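Local coordinates for protein excinuclease ABC, subunit A. (Deinococcus radiodurans, PDB 2VF7) that binds DNA and, as a UvrA-family ABC ATPase, binds and hydrolyses ATP, probably helping to recognise damaged DNA for repair, at residues W218-P232 and M247-R260. The protein carries 1 engineered substitution. Sequence-based numbering, arbitrary orientation.
Sequences WILFTDEQPVVPVYP and MEPSYMGTFSSARR
A two-stranded antiparallel sheet in the UvrA DNA-binding domain pairs Val227-Val230 with Tyr251-Thr254, and beyond it the C-terminal end of helix 213-221 meets the N-terminus of helix 258-268. Val228 and Gly253 exchange both backbone bonds, and Val230 N gives a third to Tyr251 O. On the face with Tyr251, Val230 CG1 sits over the phenol ring, 4.0 Å from its centroid, with CG1 also 3.5 Å from Gly253 N. Past the strands, the Phe255 side chain, swung away from its own backbone nitrogen (chi1 -174°), reaches across to an offset stack on the six-membered ring of Trp218, planes 17° apart, while Thr222 CG2 lies over a face of the Trp218 ring and reaches the edge of the Phe255 ring, 3.5 Å from Phe255 CE2. At the helix junction Ala258 N and Arg259 N donate to Ile219 O and Leu220 O, and N-cap Ser257 OG donates to Thr222 O at 2.8 Å while accepting from Arg260 N. The amide of Gln225 lies flat on the Arg260 guanidinium, planes 8° apart, with Gln225 OE1 3.4 Å from Arg260 CZ, and Gln225 NE2 donates to Phe255 O at 3.3 Å. An alanine here is likely to leave that carbonyl without its side-chain donor and the guanidinium freer to turn. Helix 187-199 packs against Val228 and Phe255, and helix 236-245, which links the strands, against Pro229 and Tyr231.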
loop_
_atom_site.group_PDB
_atom_site.type_symbol
_atom_site.label_atom_id
_atom_site.label_comp_id
_atom_site.label_asym_id
_atom_site.label_seq_id
_atom_site.Cartn_x
_atom_site.Cartn_y
_atom_site.Cartn_z
ATOM N N TRP A 218 -3.481 -2.884 44.673
ATOM C CA TRP A 218 -3.260 -1.710 43.807
ATOM C C TRP A 218 -2.231 -1.967 42.710
ATOM O O TRP A 218 -2.516 -1.814 41.525
ATOM C CB TRP A 218 -2.816 -0.523 44.657
ATOM C CG TRP A 218 -2.870 0.774 43.947
ATOM C CD1 TRP A 218 -3.954 1.586 43.826
ATOM C CD2 TRP A 218 -1.796 1.429 43.263
ATOM N NE1 TRP A 218 -3.632 2.705 43.103
ATOM C CE2 TRP A 218 -2.311 2.640 42.747
ATOM C CE3 TRP A 218 -0.449 1.117 43.042
ATOM C CZ2 TRP A 218 -1.535 3.536 42.010
ATOM C CZ3 TRP A 218 0.329 2.012 42.308
ATOM C CH2 TRP A 218 -0.220 3.211 41.805
ATOM N N ILE A 219 -1.033 -2.378 43.116
ATOM C CA ILE A 219 0.063 -2.690 42.204
ATOM C C ILE A 219 -0.372 -3.624 41.071
ATOM O O ILE A 219 -0.050 -3.404 39.896
ATOM C CB ILE A 219 1.259 -3.285 42.998
ATOM C CG1 ILE A 219 1.809 -2.215 43.945
ATOM C CG2 ILE A 219 2.346 -3.833 42.065
ATOM C CD1 ILE A 219 2.880 -2.687 44.875
ATOM N N LEU A 220 -1.105 -4.666 41.457
ATOM C CA LEU A 220 -1.539 -5.739 40.564
ATOM C C LEU A 220 -2.792 -5.414 39.737
ATOM O O LEU A 220 -2.867 -5.808 38.581
ATOM C CB LEU A 220 -1.764 -7.009 41.384
ATOM C CG LEU A 220 -0.759 -8.162 41.453
ATOM C CD1 LEU A 220 0.719 -7.772 41.296
ATOM C CD2 LEU A 220 -0.977 -8.920 42.760
ATOM N N PHE A 221 -3.758 -4.694 40.309
ATOM C CA PHE A 221 -5.092 -4.563 39.689
ATOM C C PHE A 221 -5.624 -3.150 39.318
ATOM O O PHE A 221 -6.603 -3.043 38.555
ATOM C CB PHE A 221 -6.142 -5.346 40.492
ATOM C CG PHE A 221 -5.824 -6.818 40.630
ATOM C CD1 PHE A 221 -6.032 -7.698 39.572
ATOM C CD2 PHE A 221 -5.309 -7.323 41.825
ATOM C CE1 PHE A 221 -5.734 -9.068 39.700
ATOM C CE2 PHE A 221 -5.008 -8.690 41.969
ATOM C CZ PHE A 221 -5.218 -9.567 40.902
ATOM N N THR A 222 -5.017 -2.089 39.847
ATOM C CA THR A 222 -5.498 -0.733 39.587
ATOM C C THR A 222 -5.616 -0.402 38.099
ATOM O O THR A 222 -4.914 -0.994 37.285
ATOM C CB THR A 222 -4.652 0.346 40.316
ATOM O OG1 THR A 222 -5.325 1.602 40.254
ATOM C CG2 THR A 222 -3.268 0.501 39.706
ATOM N N ASP A 223 -6.526 0.527 37.762
ATOM C CA ASP A 223 -6.645 1.117 36.410
ATOM C C ASP A 223 -5.937 2.465 36.338
ATOM O O ASP A 223 -5.778 3.066 35.262
ATOM C CB ASP A 223 -8.113 1.355 36.067
ATOM C CG ASP A 223 -8.850 0.082 35.670
ATOM O OD1 ASP A 223 -10.032 -0.036 36.043
ATOM O OD2 ASP A 223 -8.266 -0.782 34.975
ATOM N N GLU A 224 -5.578 2.954 37.520
ATOM C CA GLU A 224 -4.872 4.194 37.701
ATOM C C GLU A 224 -3.514 4.144 37.030
ATOM O O GLU A 224 -2.822 3.112 37.045
ATOM C CB GLU A 224 -4.707 4.484 39.198
ATOM C CG GLU A 224 -5.985 5.001 39.900
ATOM C CD GLU A 224 -5.773 5.286 41.392
ATOM O OE1 GLU A 224 -4.609 5.407 41.845
ATOM O OE2 GLU A 224 -6.778 5.399 42.116
ATOM N N GLN A 225 -3.158 5.272 36.419
ATOM C CA GLN A 225 -1.889 5.422 35.726
ATOM C C GLN A 225 -1.240 6.764 36.043
ATOM O O GLN A 225 -1.061 7.570 35.126
ATOM C CB GLN A 225 -2.100 5.356 34.212
ATOM C CG GLN A 225 -2.845 4.153 33.724
ATOM C CD GLN A 225 -2.584 3.906 32.268
ATOM O OE1 GLN A 225 -3.430 4.211 31.419
ATOM N NE2 GLN A 225 -1.403 3.361 31.957
ATOM N N PRO A 226 -0.855 6.998 37.321
ATOM C CA PRO A 226 -0.234 8.268 37.701
ATOM C C PRO A 226 1.096 8.518 36.979
ATOM O O PRO A 226 1.798 7.565 36.612
ATOM C CB PRO A 226 -0.027 8.115 39.213
ATOM C CG PRO A 226 0.075 6.684 39.423
ATOM C CD PRO A 226 -0.943 6.099 38.487
ATOM N N VAL A 227 1.397 9.798 36.768
ATOM C CA VAL A 227 2.588 10.278 36.062
ATOM C C VAL A 227 3.477 10.992 37.068
ATOM O O VAL A 227 3.083 12.029 37.601
ATOM C CB VAL A 227 2.219 11.269 34.934
ATOM C CG1 VAL A 227 3.468 11.904 34.332
ATOM C CG2 VAL A 227 1.439 10.568 33.844
ATOM N N VAL A 228 4.674 10.444 37.315
ATOM C CA VAL A 228 5.545 10.881 38.429
ATOM C C VAL A 228 7.019 11.026 38.037
ATOM O O VAL A 228 7.495 10.291 37.167
ATOM C CB VAL A 228 5.435 9.917 39.676
ATOM C CG1 VAL A 228 3.982 9.722 40.083
ATOM C CG2 VAL A 228 6.095 8.565 39.411
ATOM N N PRO A 229 7.754 11.949 38.690
ATOM C CA PRO A 229 9.171 12.166 38.385
ATOM C C PRO A 229 10.003 10.953 38.715
ATOM O O PRO A 229 9.850 10.389 39.801
ATOM C CB PRO A 229 9.554 13.297 39.341
ATOM C CG PRO A 229 8.546 13.213 40.468
ATOM C CD PRO A 229 7.295 12.843 39.774
ATOM N N VAL A 230 10.864 10.511 37.803
ATOM C CA VAL A 230 11.692 9.358 38.175
ATOM C C VAL A 230 13.189 9.573 38.211
ATOM O O VAL A 230 13.723 10.351 37.444
ATOM C CB VAL A 230 11.138 7.919 37.729
ATOM C CG1 VAL A 230 10.037 7.987 36.665
ATOM C CG2 VAL A 230 12.276 6.925 37.322
ATOM N N TYR A 231 13.846 8.940 39.178
ATOM C CA TYR A 231 15.267 9.139 39.467
ATOM C C TYR A 231 15.965 7.779 39.492
ATOM O O TYR A 231 16.049 7.141 40.556
ATOM C CB TYR A 231 15.446 9.819 40.831
ATOM C CG TYR A 231 14.694 11.120 41.027
ATOM C CD1 TYR A 231 15.285 12.335 40.697
ATOM C CD2 TYR A 231 13.411 11.144 41.565
ATOM C CE1 TYR A 231 14.608 13.548 40.873
ATOM C CE2 TYR A 231 12.725 12.358 41.742
ATOM C CZ TYR A 231 13.339 13.549 41.394
ATOM O OH TYR A 231 12.710 14.765 41.582
ATOM N N PRO A 232 16.442 7.323 38.312
ATOM C CA PRO A 232 17.235 6.107 38.150
ATOM C C PRO A 232 18.558 6.082 38.955
ATOM O O PRO A 232 19.261 7.091 39.036
ATOM C CB PRO A 232 17.527 6.084 36.648
ATOM C CG PRO A 232 16.436 6.894 36.029
ATOM C CD PRO A 232 16.214 7.992 37.011
ATOM N N MET A 247 15.013 18.533 43.006
ATOM C CA MET A 247 15.975 18.348 41.917
ATOM C C MET A 247 15.302 17.825 40.647
ATOM O O MET A 247 14.257 17.171 40.728
ATOM C CB MET A 247 17.154 17.464 42.346
ATOM C CG MET A 247 16.911 15.979 42.428
ATOM S SD MET A 247 18.461 15.027 42.665
ATOM C CE MET A 247 18.899 14.615 40.966
ATOM N N GLU A 248 15.901 18.134 39.494
ATOM C CA GLU A 248 15.370 17.786 38.183
ATOM C C GLU A 248 15.152 16.288 38.108
ATOM O O GLU A 248 16.089 15.515 38.353
ATOM C CB GLU A 248 16.330 18.206 37.042
ATOM C CG GLU A 248 16.503 19.725 36.800
ATOM C CD GLU A 248 17.469 20.073 35.639
ATOM O OE1 GLU A 248 18.478 19.352 35.453
ATOM O OE2 GLU A 248 17.227 21.077 34.912
ATOM N N PRO A 249 13.916 15.866 37.762
ATOM C CA PRO A 249 13.645 14.446 37.504
ATOM C C PRO A 249 14.307 14.046 36.208
ATOM O O PRO A 249 14.273 14.822 35.259
ATOM C CB PRO A 249 12.120 14.393 37.340
ATOM C CG PRO A 249 11.589 15.765 37.745
ATOM C CD PRO A 249 12.719 16.720 37.580
ATOM N N SER A 250 14.903 12.857 36.147
ATOM C CA SER A 250 15.506 12.381 34.900
ATOM C C SER A 250 14.457 12.304 33.777
ATOM O O SER A 250 14.698 12.758 32.659
ATOM C CB SER A 250 16.173 11.019 35.103
ATOM O OG SER A 250 17.094 11.049 36.181
ATOM N N TYR A 251 13.301 11.709 34.098
ATOM C CA TYR A 251 12.158 11.665 33.202
ATOM C C TYR A 251 10.888 11.574 34.033
ATOM O O TYR A 251 10.954 11.476 35.255
ATOM C CB TYR A 251 12.277 10.515 32.192
ATOM C CG TYR A 251 12.263 9.109 32.770
ATOM C CD1 TYR A 251 13.428 8.530 33.272
ATOM C CD2 TYR A 251 11.088 8.342 32.775
ATOM C CE1 TYR A 251 13.435 7.250 33.792
ATOM C CE2 TYR A 251 11.080 7.070 33.291
ATOM C CZ TYR A 251 12.272 6.525 33.797
ATOM O OH TYR A 251 12.288 5.256 34.322
ATOM N N MET A 252 9.739 11.683 33.353
ATOM C CA MET A 252 8.423 11.486 33.952
ATOM C C MET A 252 7.945 10.125 33.537
ATOM O O MET A 252 7.828 9.859 32.340
ATOM C CB MET A 252 7.412 12.532 33.460
ATOM C CG MET A 252 7.794 13.985 33.721
ATOM S SD MET A 252 7.845 14.428 35.474
ATOM C CE MET A 252 6.303 13.745 36.094
ATOM N N GLY A 253 7.638 9.276 34.524
ATOM C CA GLY A 253 7.232 7.899 34.247
ATOM C C GLY A 253 5.741 7.729 34.421
ATOM O O GLY A 253 5.137 8.453 35.213
ATOM N N THR A 254 5.159 6.744 33.724
ATOM C CA THR A 254 3.718 6.453 33.807
ATOM C C THR A 254 3.468 5.059 34.356
ATOM O O THR A 254 3.943 4.052 33.810
ATOM C CB THR A 254 3.006 6.627 32.425
ATOM O OG1 THR A 254 3.387 7.887 31.844
ATOM C CG2 THR A 254 1.480 6.597 32.571
ATOM N N PHE A 255 2.719 4.983 35.440
ATOM C CA PHE A 255 2.450 3.684 36.058
ATOM C C PHE A 255 1.538 2.826 35.184
ATOM O O PHE A 255 0.648 3.328 34.516
ATOM C CB PHE A 255 1.830 3.856 37.445
ATOM C CG PHE A 255 1.653 2.565 38.186
ATOM C CD1 PHE A 255 2.761 1.847 38.634
ATOM C CD2 PHE A 255 0.377 2.055 38.417
ATOM C CE1 PHE A 255 2.600 0.625 39.309
ATOM C CE2 PHE A 255 0.198 0.840 39.082
ATOM C CZ PHE A 255 1.313 0.122 39.537
ATOM N N SER A 256 1.812 1.535 35.145
ATOM C CA SER A 256 0.884 0.580 34.585
ATOM C C SER A 256 0.840 -0.625 35.503
ATOM O O SER A 256 1.877 -1.207 35.829
ATOM C CB SER A 256 1.282 0.157 33.184
ATOM O OG SER A 256 1.121 -1.244 33.091
ATOM N N SER A 257 -0.357 -0.994 35.944
ATOM C CA SER A 257 -0.503 -2.130 36.856
ATOM C C SER A 257 -0.091 -3.430 36.166
ATOM O O SER A 257 0.017 -3.468 34.947
ATOM C CB SER A 257 -1.929 -2.221 37.365
ATOM O OG SER A 257 -2.809 -2.486 36.296
ATOM N N ALA A 258 0.157 -4.494 36.939
ATOM C CA ALA A 258 0.532 -5.775 36.341
ATOM C C ALA A 258 -0.542 -6.268 35.366
ATOM O O ALA A 258 -0.220 -6.735 34.274
ATOM C CB ALA A 258 0.817 -6.822 37.408
ATOM N N ARG A 259 -1.813 -6.174 35.766
ATOM C CA ARG A 259 -2.924 -6.559 34.907
ATOM C C ARG A 259 -2.961 -5.767 33.593
ATOM O O ARG A 259 -3.010 -6.358 32.527
ATOM C CB ARG A 259 -4.238 -6.431 35.667
ATOM C CG ARG A 259 -5.462 -6.757 34.843
ATOM C CD ARG A 259 -6.672 -6.065 35.431
ATOM N NE ARG A 259 -7.532 -7.003 36.134
ATOM C CZ ARG A 259 -8.564 -6.662 36.908
ATOM N NH1 ARG A 259 -8.868 -5.376 37.108
ATOM N NH2 ARG A 259 -9.298 -7.618 37.492
ATOM N N ARG A 260 -2.928 -4.439 33.679
ATOM C CA ARG A 260 -2.916 -3.555 32.518
ATOM C C ARG A 260 -1.852 -3.967 31.487
ATOM O O ARG A 260 -2.141 -4.126 30.286
ATOM C CB ARG A 260 -2.679 -2.125 32.992
ATOM C CG ARG A 260 -2.570 -1.062 31.898
ATOM C CD ARG A 260 -3.173 0.243 32.378
ATOM N NE ARG A 260 -4.161 0.630 31.386
ATOM C CZ ARG A 260 -5.269 1.320 31.614
ATOM N NH1 ARG A 260 -5.598 1.744 32.825
ATOM N NH2 ARG A 260 -6.055 1.582 30.592
HETATM O O HOH W 1 -2.995 0.516 35.592
#